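Local coordinates for protein hydrazine synthase alpha subunit (Candidatus Kuenenia stuttgartiensis, PDB 5C2V) that catalyses, as part of the hydrazine synthase complex and with two c-type hemes of its own, the condensation of hydroxylamine with ammonia to hydrazine, at residues Glu422-Ser427 against Gly627-Pro632; Glu675-Asp680 against Ala688-Leu693; Leu233-Asn238 against Ala289-Gly294. One frame throughout, in Å; residues are numbered along the deposited sequence.

Interaction 1 (Glu422-Ser427 against Gly627-Pro632); sequences EGYPHS and GTTSQP
Y424 points its phenol end into a pair of threonine methyl groups, those of T628 and T629, in a loop-to-loop packing contact that lacks regular secondary structure on either side. It joins the connection between strands 415-417 and 428-433 to the long loop leading into helix 646-657, in the part of the chain related to cytochrome c. The tyrosine is placed by its first torsion, CG lying anti to its own carbonyl carbon (chi1 -78°), which directs the ring across the gap. Its OH atom is 3.1 Å from T628 CG2 and 3.2 Å from T629 CG2, both methyls meeting the ring at its edge near the plane rather than over a face. The first of these methyls also sits beside the ring rim, T628 CG2 being 3.5 Å from Y424 CE2. Both threonines turn OG1 anti to the backbone N, which leaves CG2 between the backbone N and the carbonyl carbon and facing the tyrosine. The hydroxyl of T629 is thereby turned to another task, a hydrogen bond with the carbonyl of Y588, while the backbone of T628 bonds to H587. The ring of W428, at the start of strand 428-433, meets that of Y424 with the planes inclined at about 60°. E422, extended beyond CG, crosses T628 at about a right angle and brings OE1 to 3.2 Å from T628 CG2; that carboxylate oxygen also lies in the plane of the Y424 ring, beyond its edge.

Interaction 2 (Glu675-Asp680 against Ala688-Leu693); sequences ELVSVD and AYNSLL
N690 brings the two ends of its carboxamide up to V677 and V679, packing one turn of helix 687-692 onto the first arm of the small, weakly bonded beta hairpin that precedes it, within the cytochrome c-like part of the chain. Each end of the amide meets a different valine: N690 ND2 is 4.0 Å from V677 CB, while N690 OD1 is turned to V679. The CB atoms of both valines are directed at the helix, whereas those of L676 and S678 between and beside them turn away. In V679 the first torsion (chi1 177°) sets CG1 anti to the backbone N and leaves CG2 beside that N, the branch that meets the amide oxygen as the two side chains pass in opposite directions.

No polar bond crosses the contact, yet the amide is held at both ends. N690 ND2 donates back to the carbonyl of S686, just before the helix, and N690 OD1 accepts from H485 NE2; together these fix the rotation of the group. H485 also touches V679, so one residue meets both partners. Outside this shell, V677 shares a backbone hydrogen bond with Y685, just beyond strand 682-683. Other faces of the helix are buried against its neighbours, A688 and L692 on L654 of helix 646-657, and Y689 and L693 on W760 of helix 751-762. At the contact itself, the same N690 OD1 that accepts from the histidine lies 4.0 Å from V679 CG2.

Interaction 3 (Leu233-Asn238 against Ala289-Gly294); sequences LTPDGN and AKITFG
The backbones of L233-T234 and K290-I291 pass each other in the same direction, with 7.5 Å between T234 CA and I291 CA, as the first strands of two successive blades of the six-bladed beta-propeller probably do. Beyond T234 the first chain folds into a type I turn to G237, closed by G237 N donating to T234 O at 3.0 Å, before strand 239-245 sets off.

On its segment I291 alone makes the contact. Its CG1 branch stays extended (chi2 -179°), and the terminal methyl I291 CD1 comes to 3.6 Å from P235 CD. The backbone oxygen L233 O lies 3.9 Å from I291 CD1. L240 of strand 239-245 packs on both T234 and I291 and so continues the apolar layer between the blades.

The polar groups of the turn are gathered around D236 instead. T234 OG1 donates to D236 OD1 at 2.6 Å, and N238 ND2 donates to the same oxygen; the two approach from opposite faces of the carboxylate plane. Q58 of the gamma subunit packs on D236, which places the turn at the interface with that subunit.

Two donors on one buried carboxylate oxygen would probably stabilise its negative charge; D236 OD1 finds them within the turn, while G237 O bonds to Y131 OH, and the neighbouring blade is offered an apolar proline and backbone to pack on.

How the interactions relate
All three contacts rely on packing, with no hydrogen bond passing between their segments, but they lie well apart in the fold of the chain. Interaction 3 is the buried one, set between blades of the propeller; interactions 1 and 2 are only partly buried. None shares an element with another, and the centres of interactions 2 and 3 are about 51 Å apart, on opposite sides of the chain's centre. Interactions 1 and 2 both involve the cytochrome c-like part, one through a loop before helix 646-657, the other through a helix packed on it. Interaction 3 is mainly carbon on carbon, with one backbone carbonyl beside the methyl, whereas 1 and 2 set aliphatic carbons against polar atoms: carboxylate and phenol oxygens, or an amide.

Interaction 1 (Glu422-Ser427 against Gly627-Pro632)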
ATOM      1  N   GLU D 422       4.247  29.483 -41.209  1.00 73.57           N
ATOM      2  CA  GLU D 422       2.950  28.954 -41.620  1.00 58.54           C
ATOM      3  C   GLU D 422       1.772  29.729 -41.029  1.00 77.31           C
ATOM      4  O   GLU D 422       0.673  29.711 -41.583  1.00 83.53           O
ATOM      5  CB  GLU D 422       2.845  27.476 -41.246  1.00 63.77           C
ATOM      6  CG  GLU D 422       3.978  26.631 -41.805  1.00 68.79           C
ATOM      7  CD  GLU D 422       3.659  25.152 -41.802  1.00 64.96           C
ATOM      8  OE1 GLU D 422       2.521  24.790 -41.441  1.00 84.21           O
ATOM      9  OE2 GLU D 422       4.545  24.351 -42.167  1.00 72.05           O
ATOM     10  N   GLY D 423       2.000  30.405 -39.907  1.00 76.40           N
ATOM     11  CA  GLY D 423       0.989  31.278 -39.337  1.00 71.98           C
ATOM     12  C   GLY D 423       0.123  30.667 -38.252  1.00 82.29           C
ATOM     13  O   GLY D 423      -0.940  31.200 -37.932  1.00 88.65           O
ATOM     14  N   TYR D 424       0.566  29.551 -37.685  1.00 76.29           N
ATOM     15  CA  TYR D 424      -0.160  28.927 -36.583  1.00 66.36           C
ATOM     16  C   TYR D 424       0.109  29.653 -35.270  1.00 71.72           C
ATOM     17  O   TYR D 424       1.235  30.081 -35.016  1.00 72.05           O
ATOM     18  CB  TYR D 424       0.213  27.449 -36.453  1.00 73.04           C
ATOM     19  CG  TYR D 424      -0.455  26.560 -37.473  1.00 81.49           C
ATOM     20  CD1 TYR D 424      -1.790  26.205 -37.339  1.00 78.82           C
ATOM     21  CD2 TYR D 424       0.245  26.075 -38.568  1.00 80.58           C
ATOM     22  CE1 TYR D 424      -2.410  25.394 -38.265  1.00 85.20           C
ATOM     23  CE2 TYR D 424      -0.367  25.262 -39.502  1.00 70.84           C
ATOM     24  CZ  TYR D 424      -1.695  24.925 -39.344  1.00 83.68           C
ATOM     25  OH  TYR D 424      -2.317  24.117 -40.265  1.00 83.38           O
ATOM     26  N   PRO D 425      -0.930  29.799 -34.433  1.00 67.49           N
ATOM     27  CA  PRO D 425      -0.813  30.456 -33.126  1.00 54.02           C
ATOM     28  C   PRO D 425       0.192  29.756 -32.217  1.00 48.07           C
ATOM     29  O   PRO D 425       0.862  30.407 -31.414  1.00 60.70           O
ATOM     30  CB  PRO D 425      -2.230  30.353 -32.550  1.00 60.01           C
ATOM     31  CG  PRO D 425      -3.114  30.179 -33.738  1.00 62.78           C
ATOM     32  CD  PRO D 425      -2.313  29.375 -34.713  1.00 61.53           C
ATOM     33  N   HIS D 426       0.291  28.438 -32.351  1.00 50.32           N
ATOM     34  CA  HIS D 426       1.195  27.644 -31.531  1.00 48.70           C
ATOM     35  C   HIS D 426       1.613  26.386 -32.285  1.00 48.68           C
ATOM     36  O   HIS D 426       0.895  25.921 -33.170  1.00 55.58           O
ATOM     37  CB  HIS D 426       0.526  27.276 -30.203  1.00 57.94           C
ATOM     38  CG  HIS D 426       1.486  26.884 -29.123  1.00 57.41           C
ATOM     39  ND1 HIS D 426       2.108  25.655 -29.085  1.00 56.11           N
ATOM     40  CD2 HIS D 426       1.920  27.558 -28.030  1.00 42.09           C
ATOM     41  CE1 HIS D 426       2.890  25.591 -28.022  1.00 49.18           C
ATOM     42  NE2 HIS D 426       2.793  26.734 -27.366  1.00 51.50           N
ATOM     43  N   SER D 427       2.777  25.845 -31.941  1.00 37.92           N
ATOM     44  CA  SER D 427       3.224  24.580 -32.514  1.00 56.31           C
ATOM     45  C   SER D 427       2.258  23.470 -32.115  1.00 69.88           C
ATOM     46  O   SER D 427       1.711  23.487 -31.013  1.00 67.69           O
ATOM     47  CB  SER D 427       4.645  24.249 -32.054  1.00 62.83           C
ATOM     48  OG  SER D 427       4.728  24.215 -30.639  1.00 52.70           O
ATOM     49  N   GLY D 627      -2.625  26.337 -45.902  1.00 88.87           N
ATOM     50  CA  GLY D 627      -3.491  25.229 -46.265  1.00 70.20           C
ATOM     51  C   GLY D 627      -2.930  23.864 -45.906  1.00 73.49           C
ATOM     52  O   GLY D 627      -3.288  22.861 -46.523  1.00 74.06           O
ATOM     53  N   THR D 628      -2.052  23.819 -44.909  1.00 67.05           N
ATOM     54  CA  THR D 628      -1.308  22.599 -44.603  1.00 71.28           C
ATOM     55  C   THR D 628      -2.098  21.608 -43.743  1.00 74.49           C
ATOM     56  O   THR D 628      -1.559  20.586 -43.319  1.00 58.99           O
ATOM     57  CB  THR D 628       0.024  22.916 -43.895  1.00 75.10           C
ATOM     58  OG1 THR D 628       0.802  21.718 -43.776  1.00 87.18           O
ATOM     59  CG2 THR D 628      -0.228  23.488 -42.517  1.00 72.50           C
ATOM     60  N   THR D 629      -3.358  21.921 -43.457  1.00 55.56           N
ATOM     61  CA  THR D 629      -4.257  20.936 -42.858  1.00 63.13           C
ATOM     62  C   THR D 629      -5.689  21.124 -43.356  1.00 61.18           C
ATOM     63  O   THR D 629      -6.098  22.231 -43.711  1.00 54.64           O
ATOM     64  CB  THR D 629      -4.237  20.995 -41.316  1.00 74.63           C
ATOM     65  OG1 THR D 629      -4.934  19.860 -40.785  1.00 54.89           O
ATOM     66  CG2 THR D 629      -4.890  22.271 -40.809  1.00 68.46           C
ATOM     67  N   SER D 630      -6.442  20.029 -43.395  1.00 56.92           N
ATOM     68  CA  SER D 630      -7.812  20.050 -43.896  1.00 46.42           C
ATOM     69  C   SER D 630      -8.801  20.573 -42.859  1.00 52.31           C
ATOM     70  O   SER D 630      -9.805  21.197 -43.203  1.00 57.46           O
ATOM     71  CB  SER D 630      -8.234  18.649 -44.345  1.00 57.87           C
ATOM     72  OG  SER D 630      -7.206  18.021 -45.092  1.00 78.15           O
ATOM     73  N   GLN D 631      -8.510  20.313 -41.590  1.00 63.61           N
ATOM     74  CA  GLN D 631      -9.442  20.612 -40.508  1.00 58.65           C
ATOM     75  C   GLN D 631      -9.276  22.025 -39.963  1.00 56.49           C
ATOM     76  O   GLN D 631      -8.183  22.589 -40.013  1.00 66.86           O
ATOM     77  CB  GLN D 631      -9.268  19.597 -39.376  1.00 65.58           C
ATOM     78  CG  GLN D 631      -9.124  18.164 -39.852  1.00 59.57           C
ATOM     79  CD  GLN D 631     -10.363  17.640 -40.555  1.00 62.45           C
ATOM     80  OE1 GLN D 631     -11.453  18.201 -40.429  1.00 58.46           O
ATOM     81  NE2 GLN D 631     -10.200  16.557 -41.306  1.00 70.86           N
ATOM     82  N   PRO D 632     -10.373  22.604 -39.443  1.00 43.75           N
ATOM     83  CA  PRO D 632     -10.335  23.910 -38.777  1.00 51.75           C
ATOM     84  C   PRO D 632      -9.327  23.928 -37.633  1.00 64.31           C
ATOM     85  O   PRO D 632      -9.172  22.926 -36.938  1.00 81.55           O
ATOM     86  CB  PRO D 632     -11.764  24.078 -38.251  1.00 49.68           C
ATOM     87  CG  PRO D 632     -12.596  23.244 -39.159  1.00 53.89           C
ATOM     88  CD  PRO D 632     -11.742  22.065 -39.519  1.00 43.39           C
TER

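Interaction 2 (Glu675-Asp680 against Ala688-Leu693)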
ATOM      1  N   GLU D 675     -17.193  34.812   0.587  1.00 58.44           N
ATOM      2  CA  GLU D 675     -16.486  35.226   1.795  1.00 57.95           C
ATOM      3  C   GLU D 675     -15.586  34.111   2.317  1.00 57.33           C
ATOM      4  O   GLU D 675     -16.022  32.971   2.483  1.00 54.14           O
ATOM      5  CB  GLU D 675     -17.474  35.657   2.880  1.00 58.95           C
ATOM      6  CG  GLU D 675     -16.805  36.220   4.126  1.00 57.91           C
ATOM      7  CD  GLU D 675     -17.796  36.814   5.106  1.00 73.79           C
ATOM      8  OE1 GLU D 675     -19.016  36.671   4.883  1.00 77.48           O
ATOM      9  OE2 GLU D 675     -17.354  37.429   6.099  1.00 77.99           O
ATOM     10  N   LEU D 676     -14.327  34.450   2.568  1.00 50.39           N
ATOM     11  CA  LEU D 676     -13.332  33.471   2.991  1.00 40.45           C
ATOM     12  C   LEU D 676     -13.590  32.975   4.409  1.00 66.68           C
ATOM     13  O   LEU D 676     -14.016  33.735   5.278  1.00 70.11           O
ATOM     14  CB  LEU D 676     -11.923  34.065   2.894  1.00 49.14           C
ATOM     15  CG  LEU D 676     -11.201  34.012   1.542  1.00 65.74           C
ATOM     16  CD1 LEU D 676     -11.953  34.778   0.461  1.00 61.47           C
ATOM     17  CD2 LEU D 676      -9.783  34.542   1.684  1.00 65.07           C
ATOM     18  N   VAL D 677     -13.327  31.691   4.631  1.00 55.84           N
ATOM     19  CA  VAL D 677     -13.495  31.087   5.947  1.00 46.77           C
ATOM     20  C   VAL D 677     -12.140  30.731   6.548  1.00 43.73           C
ATOM     21  O   VAL D 677     -11.363  29.987   5.952  1.00 61.69           O
ATOM     22  CB  VAL D 677     -14.371  29.821   5.881  1.00 48.94           C
ATOM     23  CG1 VAL D 677     -14.466  29.169   7.252  1.00 50.02           C
ATOM     24  CG2 VAL D 677     -15.754  30.159   5.348  1.00 45.16           C
ATOM     25  N   SER D 678     -11.861  31.268   7.731  1.00 50.53           N
ATOM     26  CA  SER D 678     -10.597  30.999   8.404  1.00 49.26           C
ATOM     27  C   SER D 678     -10.598  29.616   9.046  1.00 48.25           C
ATOM     28  O   SER D 678     -11.461  29.300   9.864  1.00 49.44           O
ATOM     29  CB  SER D 678     -10.313  32.070   9.460  1.00 49.00           C
ATOM     30  OG  SER D 678      -9.068  31.837  10.097  1.00 64.34           O
ATOM     31  N   VAL D 679      -9.626  28.794   8.665  1.00 44.99           N
ATOM     32  CA  VAL D 679      -9.482  27.458   9.228  1.00 38.40           C
ATOM     33  C   VAL D 679      -8.063  27.260   9.748  1.00 46.93           C
ATOM     34  O   VAL D 679      -7.105  27.294   8.976  1.00 58.46           O
ATOM     35  CB  VAL D 679      -9.804  26.364   8.192  1.00 46.81           C
ATOM     36  CG1 VAL D 679      -9.582  24.982   8.792  1.00 23.91           C
ATOM     37  CG2 VAL D 679     -11.234  26.512   7.686  1.00 37.37           C
ATOM     38  N   ASP D 680      -7.945  27.055  11.059  1.00 58.14           N
ATOM     39  CA  ASP D 680      -6.650  26.924  11.728  1.00 52.89           C
ATOM     40  C   ASP D 680      -5.750  28.128  11.458  1.00 54.45           C
ATOM     41  O   ASP D 680      -4.542  27.982  11.266  1.00 64.54           O
ATOM     42  CB  ASP D 680      -5.946  25.632  11.301  1.00 53.20           C
ATOM     43  CG  ASP D 680      -6.578  24.395  11.909  1.00 80.82           C
ATOM     44  OD1 ASP D 680      -6.029  23.874  12.904  1.00 91.93           O
ATOM     45  OD2 ASP D 680      -7.624  23.944  11.396  1.00 73.88           O
ATOM     46  N   ALA D 688     -18.767  27.157   0.849  1.00 52.30           N
ATOM     47  CA  ALA D 688     -19.211  26.099  -0.052  1.00 43.22           C
ATOM     48  C   ALA D 688     -18.062  25.177  -0.449  1.00 43.67           C
ATOM     49  O   ALA D 688     -18.223  23.955  -0.495  1.00 57.11           O
ATOM     50  CB  ALA D 688     -19.860  26.699  -1.289  1.00 49.10           C
ATOM     51  N   TYR D 689     -16.902  25.763  -0.730  1.00 43.86           N
ATOM     52  CA  TYR D 689     -15.734  24.984  -1.120  1.00 47.66           C
ATOM     53  C   TYR D 689     -15.250  24.116   0.035  1.00 39.62           C
ATOM     54  O   TYR D 689     -14.936  22.940  -0.152  1.00 50.19           O
ATOM     55  CB  TYR D 689     -14.603  25.899  -1.599  1.00 41.50           C
ATOM     56  CG  TYR D 689     -13.433  25.149  -2.199  1.00 39.52           C
ATOM     57  CD1 TYR D 689     -12.346  24.772  -1.418  1.00 43.64           C
ATOM     58  CD2 TYR D 689     -13.417  24.815  -3.547  1.00 47.79           C
ATOM     59  CE1 TYR D 689     -11.277  24.086  -1.963  1.00 38.80           C
ATOM     60  CE2 TYR D 689     -12.352  24.130  -4.100  1.00 41.80           C
ATOM     61  CZ  TYR D 689     -11.286  23.767  -3.305  1.00 42.69           C
ATOM     62  OH  TYR D 689     -10.225  23.084  -3.855  1.00 40.42           O
ATOM     63  N   ASN D 690     -15.186  24.703   1.226  1.00 56.94           N
ATOM     64  CA  ASN D 690     -14.790  23.966   2.421  1.00 45.71           C
ATOM     65  C   ASN D 690     -15.746  22.817   2.714  1.00 45.47           C
ATOM     66  O   ASN D 690     -15.326  21.737   3.132  1.00 45.19           O
ATOM     67  CB  ASN D 690     -14.714  24.900   3.631  1.00 30.02           C
ATOM     68  CG  ASN D 690     -13.450  25.737   3.643  1.00 44.52           C
ATOM     69  OD1 ASN D 690     -12.379  25.259   4.020  1.00 41.33           O
ATOM     70  ND2 ASN D 690     -13.569  26.996   3.238  1.00 49.88           N
ATOM     71  N   SER D 691     -17.033  23.055   2.485  1.00 34.92           N
ATOM     72  CA  SER D 691     -18.049  22.034   2.699  1.00 41.89           C
ATOM     73  C   SER D 691     -17.899  20.881   1.709  1.00 48.35           C
ATOM     74  O   SER D 691     -17.837  19.718   2.104  1.00 58.49           O
ATOM     75  CB  SER D 691     -19.451  22.637   2.582  1.00 27.77           C
ATOM     76  OG  SER D 691     -19.670  23.622   3.578  1.00 50.97           O
ATOM     77  N   LEU D 692     -17.827  21.215   0.424  1.00 48.80           N
ATOM     78  CA  LEU D 692     -17.812  20.208  -0.633  1.00 43.94           C
ATOM     79  C   LEU D 692     -16.533  19.370  -0.655  1.00 38.57           C
ATOM     80  O   LEU D 692     -16.545  18.226  -1.107  1.00 41.53           O
ATOM     81  CB  LEU D 692     -18.017  20.878  -1.993  1.00 44.56           C
ATOM     82  CG  LEU D 692     -19.411  21.469  -2.220  1.00 44.29           C
ATOM     83  CD1 LEU D 692     -19.443  22.330  -3.472  1.00 34.49           C
ATOM     84  CD2 LEU D 692     -20.449  20.359  -2.299  1.00 28.10           C
ATOM     85  N   LEU D 693     -15.434  19.938  -0.168  1.00 34.72           N
ATOM     86  CA  LEU D 693     -14.148  19.245  -0.183  1.00 33.72           C
ATOM     87  C   LEU D 693     -13.851  18.521   1.131  1.00 48.41           C
ATOM     88  O   LEU D 693     -12.764  17.970   1.311  1.00 49.61           O
ATOM     89  CB  LEU D 693     -13.018  20.227  -0.506  1.00 35.40           C
ATOM     90  CG  LEU D 693     -12.725  20.478  -1.991  1.00 43.72           C
ATOM     91  CD1 LEU D 693     -12.397  19.173  -2.701  1.00 31.30           C
ATOM     92  CD2 LEU D 693     -13.877  21.192  -2.688  1.00 37.49           C
TER

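Interaction 3 (Leu233-Asn238 against Ala289-Gly294)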
ATOM      1  N   LEU D 233      23.039   7.265 -20.926  1.00 49.30           N
ATOM      2  CA  LEU D 233      22.946   6.647 -22.245  1.00 62.24           C
ATOM      3  C   LEU D 233      22.458   5.201 -22.198  1.00 47.12           C
ATOM      4  O   LEU D 233      22.915   4.405 -21.378  1.00 47.44           O
ATOM      5  CB  LEU D 233      24.304   6.705 -22.948  1.00 61.05           C
ATOM      6  CG  LEU D 233      24.920   8.097 -23.106  1.00 50.32           C
ATOM      7  CD1 LEU D 233      26.303   8.008 -23.735  1.00 43.46           C
ATOM      8  CD2 LEU D 233      24.008   8.997 -23.925  1.00 44.06           C
ATOM      9  N   THR D 234      21.525   4.874 -23.087  1.00 59.32           N
ATOM     10  CA  THR D 234      21.077   3.499 -23.268  1.00 55.86           C
ATOM     11  C   THR D 234      21.963   2.814 -24.305  1.00 74.14           C
ATOM     12  O   THR D 234      22.517   3.479 -25.181  1.00 67.97           O
ATOM     13  CB  THR D 234      19.603   3.428 -23.717  1.00 62.07           C
ATOM     14  OG1 THR D 234      19.487   3.900 -25.065  1.00 61.18           O
ATOM     15  CG2 THR D 234      18.723   4.270 -22.805  1.00 54.48           C
ATOM     16  N   PRO D 235      22.107   1.482 -24.209  1.00 72.07           N
ATOM     17  CA  PRO D 235      22.936   0.739 -25.165  1.00 67.06           C
ATOM     18  C   PRO D 235      22.434   0.839 -26.608  1.00 58.55           C
ATOM     19  O   PRO D 235      23.218   0.649 -27.538  1.00 86.09           O
ATOM     20  CB  PRO D 235      22.848  -0.704 -24.657  1.00 63.69           C
ATOM     21  CG  PRO D 235      22.520  -0.573 -23.206  1.00 54.55           C
ATOM     22  CD  PRO D 235      21.618   0.619 -23.120  1.00 50.44           C
ATOM     23  N   ASP D 236      21.148   1.130 -26.787  1.00 57.59           N
ATOM     24  CA  ASP D 236      20.576   1.290 -28.124  1.00 57.28           C
ATOM     25  C   ASP D 236      20.534   2.752 -28.582  1.00 49.09           C
ATOM     26  O   ASP D 236      19.977   3.057 -29.636  1.00 71.93           O
ATOM     27  CB  ASP D 236      19.175   0.674 -28.192  1.00 75.52           C
ATOM     28  CG  ASP D 236      18.352   0.942 -26.951  1.00 60.67           C
ATOM     29  OD1 ASP D 236      18.251   2.115 -26.536  1.00 55.28           O
ATOM     30  OD2 ASP D 236      17.801  -0.030 -26.393  1.00 66.33           O
ATOM     31  N   GLY D 237      21.121   3.649 -27.794  1.00 55.34           N
ATOM     32  CA  GLY D 237      21.241   5.042 -28.195  1.00 50.30           C
ATOM     33  C   GLY D 237      20.132   6.007 -27.810  1.00 64.57           C
ATOM     34  O   GLY D 237      19.873   6.974 -28.529  1.00 38.89           O
ATOM     35  N   ASN D 238      19.467   5.749 -26.688  1.00 69.92           N
ATOM     36  CA  ASN D 238      18.493   6.698 -26.153  1.00 63.39           C
ATOM     37  C   ASN D 238      18.946   7.278 -24.813  1.00 68.45           C
ATOM     38  O   ASN D 238      20.009   6.923 -24.301  1.00 57.23           O
ATOM     39  CB  ASN D 238      17.125   6.033 -26.006  1.00 64.00           C
ATOM     40  CG  ASN D 238      16.631   5.433 -27.306  1.00 61.75           C
ATOM     41  OD1 ASN D 238      15.950   6.097 -28.090  1.00 48.71           O
ATOM     42  ND2 ASN D 238      16.973   4.173 -27.546  1.00 50.73           N
ATOM     43  N   ALA D 289      21.064   6.648 -12.240  1.00 47.37           N
ATOM     44  CA  ALA D 289      20.978   5.346 -12.891  1.00 49.59           C
ATOM     45  C   ALA D 289      21.994   5.198 -14.019  1.00 69.10           C
ATOM     46  O   ALA D 289      22.113   6.066 -14.884  1.00 44.09           O
ATOM     47  CB  ALA D 289      19.570   5.119 -13.421  1.00 46.03           C
ATOM     48  N   LYS D 290      22.728   4.090 -13.995  1.00 60.58           N
ATOM     49  CA  LYS D 290      23.663   3.751 -15.061  1.00 49.42           C
ATOM     50  C   LYS D 290      23.516   2.274 -15.414  1.00 62.02           C
ATOM     51  O   LYS D 290      22.888   1.516 -14.677  1.00 69.13           O
ATOM     52  CB  LYS D 290      25.102   4.072 -14.649  1.00 47.18           C
ATOM     53  CG  LYS D 290      25.340   5.543 -14.341  1.00 49.25           C
ATOM     54  CD  LYS D 290      26.808   5.837 -14.088  1.00 58.36           C
ATOM     55  CE  LYS D 290      27.000   7.254 -13.570  1.00 61.15           C
ATOM     56  NZ  LYS D 290      26.440   8.272 -14.501  1.00 41.38           N
ATOM     57  N   ILE D 291      24.091   1.866 -16.542  1.00 66.88           N
ATOM     58  CA  ILE D 291      23.916   0.502 -17.029  1.00 60.96           C
ATOM     59  C   ILE D 291      25.242  -0.245 -17.165  1.00 60.37           C
ATOM     60  O   ILE D 291      26.209   0.286 -17.713  1.00 67.51           O
ATOM     61  CB  ILE D 291      23.187   0.490 -18.389  1.00 44.25           C
ATOM     62  CG1 ILE D 291      21.923   1.350 -18.317  1.00 62.12           C
ATOM     63  CG2 ILE D 291      22.851  -0.933 -18.807  1.00 53.97           C
ATOM     64  CD1 ILE D 291      21.121   1.372 -19.597  1.00 52.53           C
ATOM     65  N   THR D 292      25.278  -1.476 -16.663  1.00 60.99           N
ATOM     66  CA  THR D 292      26.474  -2.310 -16.742  1.00 63.85           C
ATOM     67  C   THR D 292      26.652  -2.890 -18.139  1.00 70.36           C
ATOM     68  O   THR D 292      25.681  -3.147 -18.846  1.00 76.92           O
ATOM     69  CB  THR D 292      26.429  -3.467 -15.730  1.00 56.37           C
ATOM     70  OG1 THR D 292      25.313  -4.316 -16.023  1.00 61.29           O
ATOM     71  CG2 THR D 292      26.301  -2.932 -14.315  1.00 54.23           C
ATOM     72  N   PHE D 293      27.905  -3.075 -18.537  1.00 69.81           N
ATOM     73  CA  PHE D 293      28.221  -3.595 -19.861  1.00 67.13           C
ATOM     74  C   PHE D 293      28.173  -5.122 -19.956  1.00 65.22           C
ATOM     75  O   PHE D 293      27.685  -5.667 -20.945  1.00 70.74           O
ATOM     76  CB  PHE D 293      29.590  -3.069 -20.292  1.00 64.66           C
ATOM     77  CG  PHE D 293      29.667  -1.569 -20.321  1.00 59.58           C
ATOM     78  CD1 PHE D 293      29.269  -0.865 -21.444  1.00 54.85           C
ATOM     79  CD2 PHE D 293      30.103  -0.862 -19.212  1.00 60.24           C
ATOM     80  CE1 PHE D 293      29.324   0.516 -21.470  1.00 71.53           C
ATOM     81  CE2 PHE D 293      30.160   0.519 -19.232  1.00 56.89           C
ATOM     82  CZ  PHE D 293      29.770   1.208 -20.362  1.00 46.57           C
ATOM     83  N   GLY D 294      28.686  -5.810 -18.939  1.00 75.71           N
ATOM     84  CA  GLY D 294      28.754  -7.261 -18.979  1.00 62.00           C
ATOM     85  C   GLY D 294      27.433  -8.010 -18.917  1.00 69.75           C
ATOM     86  O   GLY D 294      27.100  -8.758 -19.836  1.00 61.26           O
TER